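DTDP-glucose 4,6-dehydratase (Klebsiella pneumoniae, PDB 5U4Q) is an NAD-dependent epimerase of the short-chain dehydrogenase/reductase superfamily, binding NAD and probably acting on a nucleotide-linked sugar. Local coordinates at the interface of chains A and B. Coordinates in Å, arbitrary orientation; residue numbers count along the deposited sequence, not the author numbering. Chains: chain A/B, dTDP-glucose 4,6-dehydratase.

Contact 1: the interface of chains A and B. Residues chain A 117, 171-172; chain B 95, 98, 151-152.
Both terminal nitrogens of the A:Arg117 guanidinium, NH1 and NH2, converge on the backbone carbonyl oxygen of B:Leu95. The protein belongs to the NAD-dependent epimerase/dehydratase family. Two helices are involved on chain A: 98-118, ending near A:Arg117, and 153-172, which carries the family's YXXXK motif near its start and A:Leu171 and A:Tyr172 at its end. Distances confirm an even fork: A:Arg117 NH1 and NH2 each lie 3.2 Å from B:Leu95 O. The directions differ, however. NH1 approaches in the carbonyl plane with a C=O...N angle of 151°, whereas NH2 stands 39° above that plane, away from the lone-pair directions. B:Leu95 is poorly ordered, which limits how finely this geometry can be read. At the guanidinium's edge, in its plane, the ring carbon CG of B:Pro98 sits 3.9 Å from A:Arg117 NH1.

Beyond its carbonyl, the B:Leu95 side chain comes over the tip of A:Tyr172, whose phenol OH is 3.5 Å from B:Leu95 CG, a van der Waals contact. Farther out, the B:Leu95 methyl CD1 meets the A:Leu171 methyl CD1 at 3.9 Å, the two side chains crossing obliquely. The other A:Leu171 methyl, CD2, abuts a backbone carbonyl, 3.3 Å from B:Val151 O, next to B:Ser152.

Second-shell packing within chain A positions the arginine. Its CG is anti to the backbone N (chi1 173°) and the chain continues extended to NE, carrying the charged end across A:Tyr172. The A:Tyr172 phenol OH then lies 3.2 Å above the centre of the A:Arg117 guanidinium plane, while NE sits over the rim of the tyrosine ring, a layering that should restrict rotation of both flat groups. The opposite face of the A:Tyr172 ring is covered by A:Leu171 CB, 3.6 Å above its centre.

Contact 2: the interface of chains A and B. Residues chain A 244, 246-247, 250-251, 253-254; chain B 135-136, 146, 149.
B:His149 inserts its imidazole among the A:Trp244, A:Val246 and A:Ser250 to A:Thr253 segments of the partner, which are loops in the two-chain deposited assembly of this epimerase-family protein. From CB, a chi1 of -61° puts CG anti to the carbonyl carbon and turns the ring toward chain A. CG meets the indole edge of A:Trp244, whose CH2 stands over the centre of the imidazole face. The planes make 57°, an edge-to-face arrangement in which tryptophan supplies the edge, and A:Trp244 CH2 comes 3.5 Å from B:His149 CD2. On the ring's other branch, B:His149 ND1 lies 3.8 Å from the A:Val246 methyl CG2, and B:His149 CE1 reaches 3.9 Å from A:Pro251 CA. The tip, B:His149 NE2, donates to A:Thr253 O at 2.9 Å, nearly along the C=O axis (170°); its approach to A:Ser250 O is a weak bond.

The acceptor loop is braced internally: A:Thr253 OG1 accepts from the indole NE1 of A:Trp244 at 2.8 Å, and also from the backbone N of A:Ser250. Alongside the histidine, A:Val246 presents both methyls to the amide oxygen OD1 of B:Asn136. A water joins A:Val246 N and the A:Glu247 carboxylate OE1 to B:Leu135 O. The B:Asn136 amide is fixed by its nitrogen ND2, which donates almost straight, within the amide plane, to B:Ser146 O at 2.7 Å.

Contact 1: the interface of chains A and B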
loop_
_atom_site.group_PDB
_atom_site.type_symbol
_atom_site.label_atom_id
_atom_site.label_comp_id
_atom_site.label_asym_id
_atom_site.label_seq_id
_atom_site.Cartn_x
_atom_site.Cartn_y
_atom_site.Cartn_z
ATOM N N ARG A 117 17.238 -6.520 2.991
ATOM C CA ARG A 117 18.154 -5.768 2.156
ATOM C C ARG A 117 19.551 -5.718 2.770
ATOM O O ARG A 117 20.546 -6.096 2.128
ATOM C CB ARG A 117 17.624 -4.351 1.986
ATOM C CG ARG A 117 18.561 -3.391 1.269
ATOM C CD ARG A 117 18.010 -2.005 1.398
ATOM N NE ARG A 117 18.929 -1.023 0.842
ATOM C CZ ARG A 117 18.782 0.294 0.956
ATOM N NH1 ARG A 117 17.757 0.821 1.612
ATOM N NH2 ARG A 117 19.670 1.106 0.376
ATOM N N LEU A 171 15.374 -3.140 -7.051
ATOM C CA LEU A 171 16.540 -2.327 -6.662
ATOM C C LEU A 171 17.683 -3.100 -6.063
ATOM O O LEU A 171 18.851 -2.767 -6.310
ATOM C CB LEU A 171 16.125 -1.265 -5.652
ATOM C CG LEU A 171 15.259 -0.132 -6.198
ATOM C CD1 LEU A 171 14.765 0.719 -5.049
ATOM C CD2 LEU A 171 16.024 0.725 -7.201
ATOM N N TYR A 172 17.371 -4.123 -5.260
ATOM C CA TYR A 172 18.398 -4.771 -4.456
ATOM C C TYR A 172 18.576 -6.253 -4.752
ATOM O O TYR A 172 19.448 -6.902 -4.149
ATOM C CB TYR A 172 18.109 -4.565 -2.983
ATOM C CG TYR A 172 17.797 -3.147 -2.637
ATOM C CD1 TYR A 172 18.742 -2.154 -2.852
ATOM C CD2 TYR A 172 16.551 -2.781 -2.117
ATOM C CE1 TYR A 172 18.469 -0.839 -2.528
ATOM C CE2 TYR A 172 16.267 -1.467 -1.787
ATOM C CZ TYR A 172 17.224 -0.492 -2.013
ATOM O OH TYR A 172 16.949 0.835 -1.715
ATOM N N LEU B 95 16.231 5.361 -2.074
ATOM C CA LEU B 95 17.187 4.338 -1.636
ATOM C C LEU B 95 17.786 4.696 -0.277
ATOM O O LEU B 95 17.991 3.820 0.587
ATOM C CB LEU B 95 18.287 4.125 -2.690
ATOM C CG LEU B 95 17.863 3.343 -3.948
ATOM C CD1 LEU B 95 16.726 4.038 -4.697
ATOM C CD2 LEU B 95 19.045 3.100 -4.878
ATOM N N PRO B 98 14.726 5.384 3.700
ATOM C CA PRO B 98 13.401 4.835 3.443
ATOM C C PRO B 98 12.360 5.178 4.526
ATOM O O PRO B 98 11.171 5.294 4.224
ATOM C CB PRO B 98 13.642 3.312 3.402
ATOM C CG PRO B 98 15.110 3.120 3.382
ATOM C CD PRO B 98 15.724 4.337 3.965
ATOM N N VAL B 151 9.661 1.108 -9.369
ATOM C CA VAL B 151 11.097 0.884 -9.212
ATOM C C VAL B 151 11.769 1.728 -8.137
ATOM O O VAL B 151 12.994 1.753 -8.052
ATOM C CB VAL B 151 11.860 1.047 -10.545
ATOM C CG1 VAL B 151 11.389 0.011 -11.547
ATOM C CG2 VAL B 151 11.714 2.469 -11.112
ATOM N N SER B 152 10.980 2.447 -7.341
ATOM C CA SER B 152 11.495 3.147 -6.168
ATOM C C SER B 152 10.464 3.034 -5.038
ATOM O O SER B 152 9.258 2.920 -5.293
ATOM C CB SER B 152 11.783 4.626 -6.463
ATOM O OG SER B 152 10.572 5.342 -6.613
#

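Contact 2: the interface of chains A and B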
loop_
_atom_site.group_PDB
_atom_site.type_symbol
_atom_site.label_atom_id
_atom_site.label_comp_id
_atom_site.label_asym_id
_atom_site.label_seq_id
_atom_site.Cartn_x
_atom_site.Cartn_y
_atom_site.Cartn_z
ATOM N N TRP A 244 11.146 -10.202 -19.637
ATOM C CA TRP A 244 9.847 -9.774 -19.206
ATOM C C TRP A 244 9.569 -8.308 -19.524
ATOM O O TRP A 244 10.471 -7.469 -19.446
ATOM C CB TRP A 244 9.759 -9.982 -17.683
ATOM C CG TRP A 244 8.408 -9.740 -17.082
ATOM C CD1 TRP A 244 7.426 -10.663 -16.869
ATOM C CD2 TRP A 244 7.897 -8.498 -16.608
ATOM N NE1 TRP A 244 6.328 -10.070 -16.296
ATOM C CE2 TRP A 244 6.581 -8.734 -16.131
ATOM C CE3 TRP A 244 8.414 -7.197 -16.552
ATOM C CZ2 TRP A 244 5.782 -7.722 -15.592
ATOM C CZ3 TRP A 244 7.611 -6.192 -16.004
ATOM C CH2 TRP A 244 6.330 -6.458 -15.528
ATOM N N VAL A 246 6.139 -5.328 -18.949
ATOM C CA VAL A 246 4.811 -5.081 -18.405
ATOM C C VAL A 246 3.743 -5.450 -19.417
ATOM O O VAL A 246 2.753 -6.065 -19.080
ATOM C CB VAL A 246 4.641 -3.599 -17.990
ATOM C CG1 VAL A 246 3.197 -3.281 -17.645
ATOM C CG2 VAL A 246 5.576 -3.277 -16.830
ATOM N N GLU A 247 3.991 -5.104 -20.680
ATOM C CA GLU A 247 3.016 -5.280 -21.729
ATOM C C GLU A 247 2.688 -6.761 -22.021
ATOM O O GLU A 247 1.552 -7.079 -22.349
ATOM C CB GLU A 247 3.453 -4.465 -22.958
ATOM C CG GLU A 247 3.458 -2.933 -22.697
ATOM C CD GLU A 247 4.534 -2.408 -21.719
ATOM O OE1 GLU A 247 5.670 -2.976 -21.683
ATOM O OE2 GLU A 247 4.256 -1.362 -21.009
ATOM N N SER A 250 2.324 -9.590 -16.011
ATOM C CA SER A 250 1.191 -9.465 -15.115
ATOM C C SER A 250 1.592 -8.724 -13.854
ATOM O O SER A 250 2.779 -8.511 -13.626
ATOM C CB SER A 250 0.665 -10.839 -14.720
ATOM O OG SER A 250 1.479 -11.416 -13.715
ATOM N N PRO A 251 0.604 -8.344 -13.020
ATOM C CA PRO A 251 0.923 -7.710 -11.724
ATOM C C PRO A 251 1.690 -8.622 -10.731
ATOM O O PRO A 251 2.105 -8.160 -9.656
ATOM C CB PRO A 251 -0.466 -7.426 -11.128
ATOM C CG PRO A 251 -1.387 -7.392 -12.284
ATOM C CD PRO A 251 -0.856 -8.424 -13.222
ATOM N N THR A 253 4.298 -10.907 -11.800
ATOM C CA THR A 253 5.576 -11.308 -12.345
ATOM C C THR A 253 6.380 -10.024 -12.623
ATOM O O THR A 253 5.827 -8.929 -12.512
ATOM C CB THR A 253 5.361 -12.054 -13.672
ATOM O OG1 THR A 253 4.517 -11.273 -14.540
ATOM C CG2 THR A 253 4.689 -13.404 -13.404
ATOM N N SER A 254 7.666 -10.160 -12.975
ATOM C CA SER A 254 8.511 -8.988 -13.289
ATOM C C SER A 254 9.832 -9.406 -13.930
ATOM O O SER A 254 10.158 -10.581 -13.993
ATOM C CB SER A 254 8.845 -8.210 -11.989
ATOM O OG SER A 254 9.692 -7.066 -12.229
ATOM N N LEU B 135 8.162 0.257 -14.397
ATOM C CA LEU B 135 8.732 -0.525 -15.514
ATOM C C LEU B 135 7.935 -0.437 -16.801
ATOM O O LEU B 135 8.387 -0.976 -17.840
ATOM C CB LEU B 135 8.911 -2.006 -15.120
ATOM C CG LEU B 135 9.966 -2.305 -14.048
ATOM C CD1 LEU B 135 9.951 -3.795 -13.724
ATOM C CD2 LEU B 135 11.364 -1.877 -14.462
ATOM N N ASN B 136 6.763 0.206 -16.772
ATOM C CA ASN B 136 5.939 0.340 -17.983
ATOM C C ASN B 136 6.745 0.992 -19.117
ATOM O O ASN B 136 7.546 1.908 -18.889
ATOM C CB ASN B 136 4.676 1.201 -17.755
ATOM C CG ASN B 136 3.677 0.584 -16.809
ATOM O OD1 ASN B 136 4.025 -0.274 -15.988
ATOM N ND2 ASN B 136 2.410 1.054 -16.882
ATOM N N SER B 146 -1.824 -0.340 -16.319
ATOM C CA SER B 146 -1.508 -0.964 -15.025
ATOM C C SER B 146 -0.309 -0.254 -14.433
ATOM O O SER B 146 0.568 0.198 -15.160
ATOM C CB SER B 146 -1.172 -2.443 -15.221
ATOM O OG SER B 146 0.090 -2.615 -15.850
ATOM N N HIS B 149 4.358 -2.083 -11.062
ATOM C CA HIS B 149 5.787 -2.393 -11.078
ATOM C C HIS B 149 6.654 -1.199 -10.787
ATOM O O HIS B 149 7.466 -0.809 -11.596
ATOM C CB HIS B 149 6.147 -3.013 -12.430
ATOM C CG HIS B 149 5.407 -4.276 -12.689
ATOM N ND1 HIS B 149 4.217 -4.301 -13.384
ATOM C CD2 HIS B 149 5.643 -5.543 -12.272
ATOM C CE1 HIS B 149 3.761 -5.548 -13.402
ATOM N NE2 HIS B 149 4.609 -6.317 -12.738
HETATM O O HOH W 1 7.825 -2.951 -19.668
#

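About 17 Å separates the C-alpha centres of contact 1 and contact 2, which share no residue but are tied through chain B: B:His149 of contact 2 lies two positions before B:Val151 of contact 1, in the loop leading into helix 153-172. Contact 1 draws on the ends of chain A helices 98-118 and 153-172, whereas contact 2 is built from loops on both sides. Two-fold symmetry repeats each with the chains exchanged, so one chain contributes both roles. Helix-mediated pairing is common in this superfamily, and the arrangement is consistent with a biological dimer, although the structure alone does not establish it.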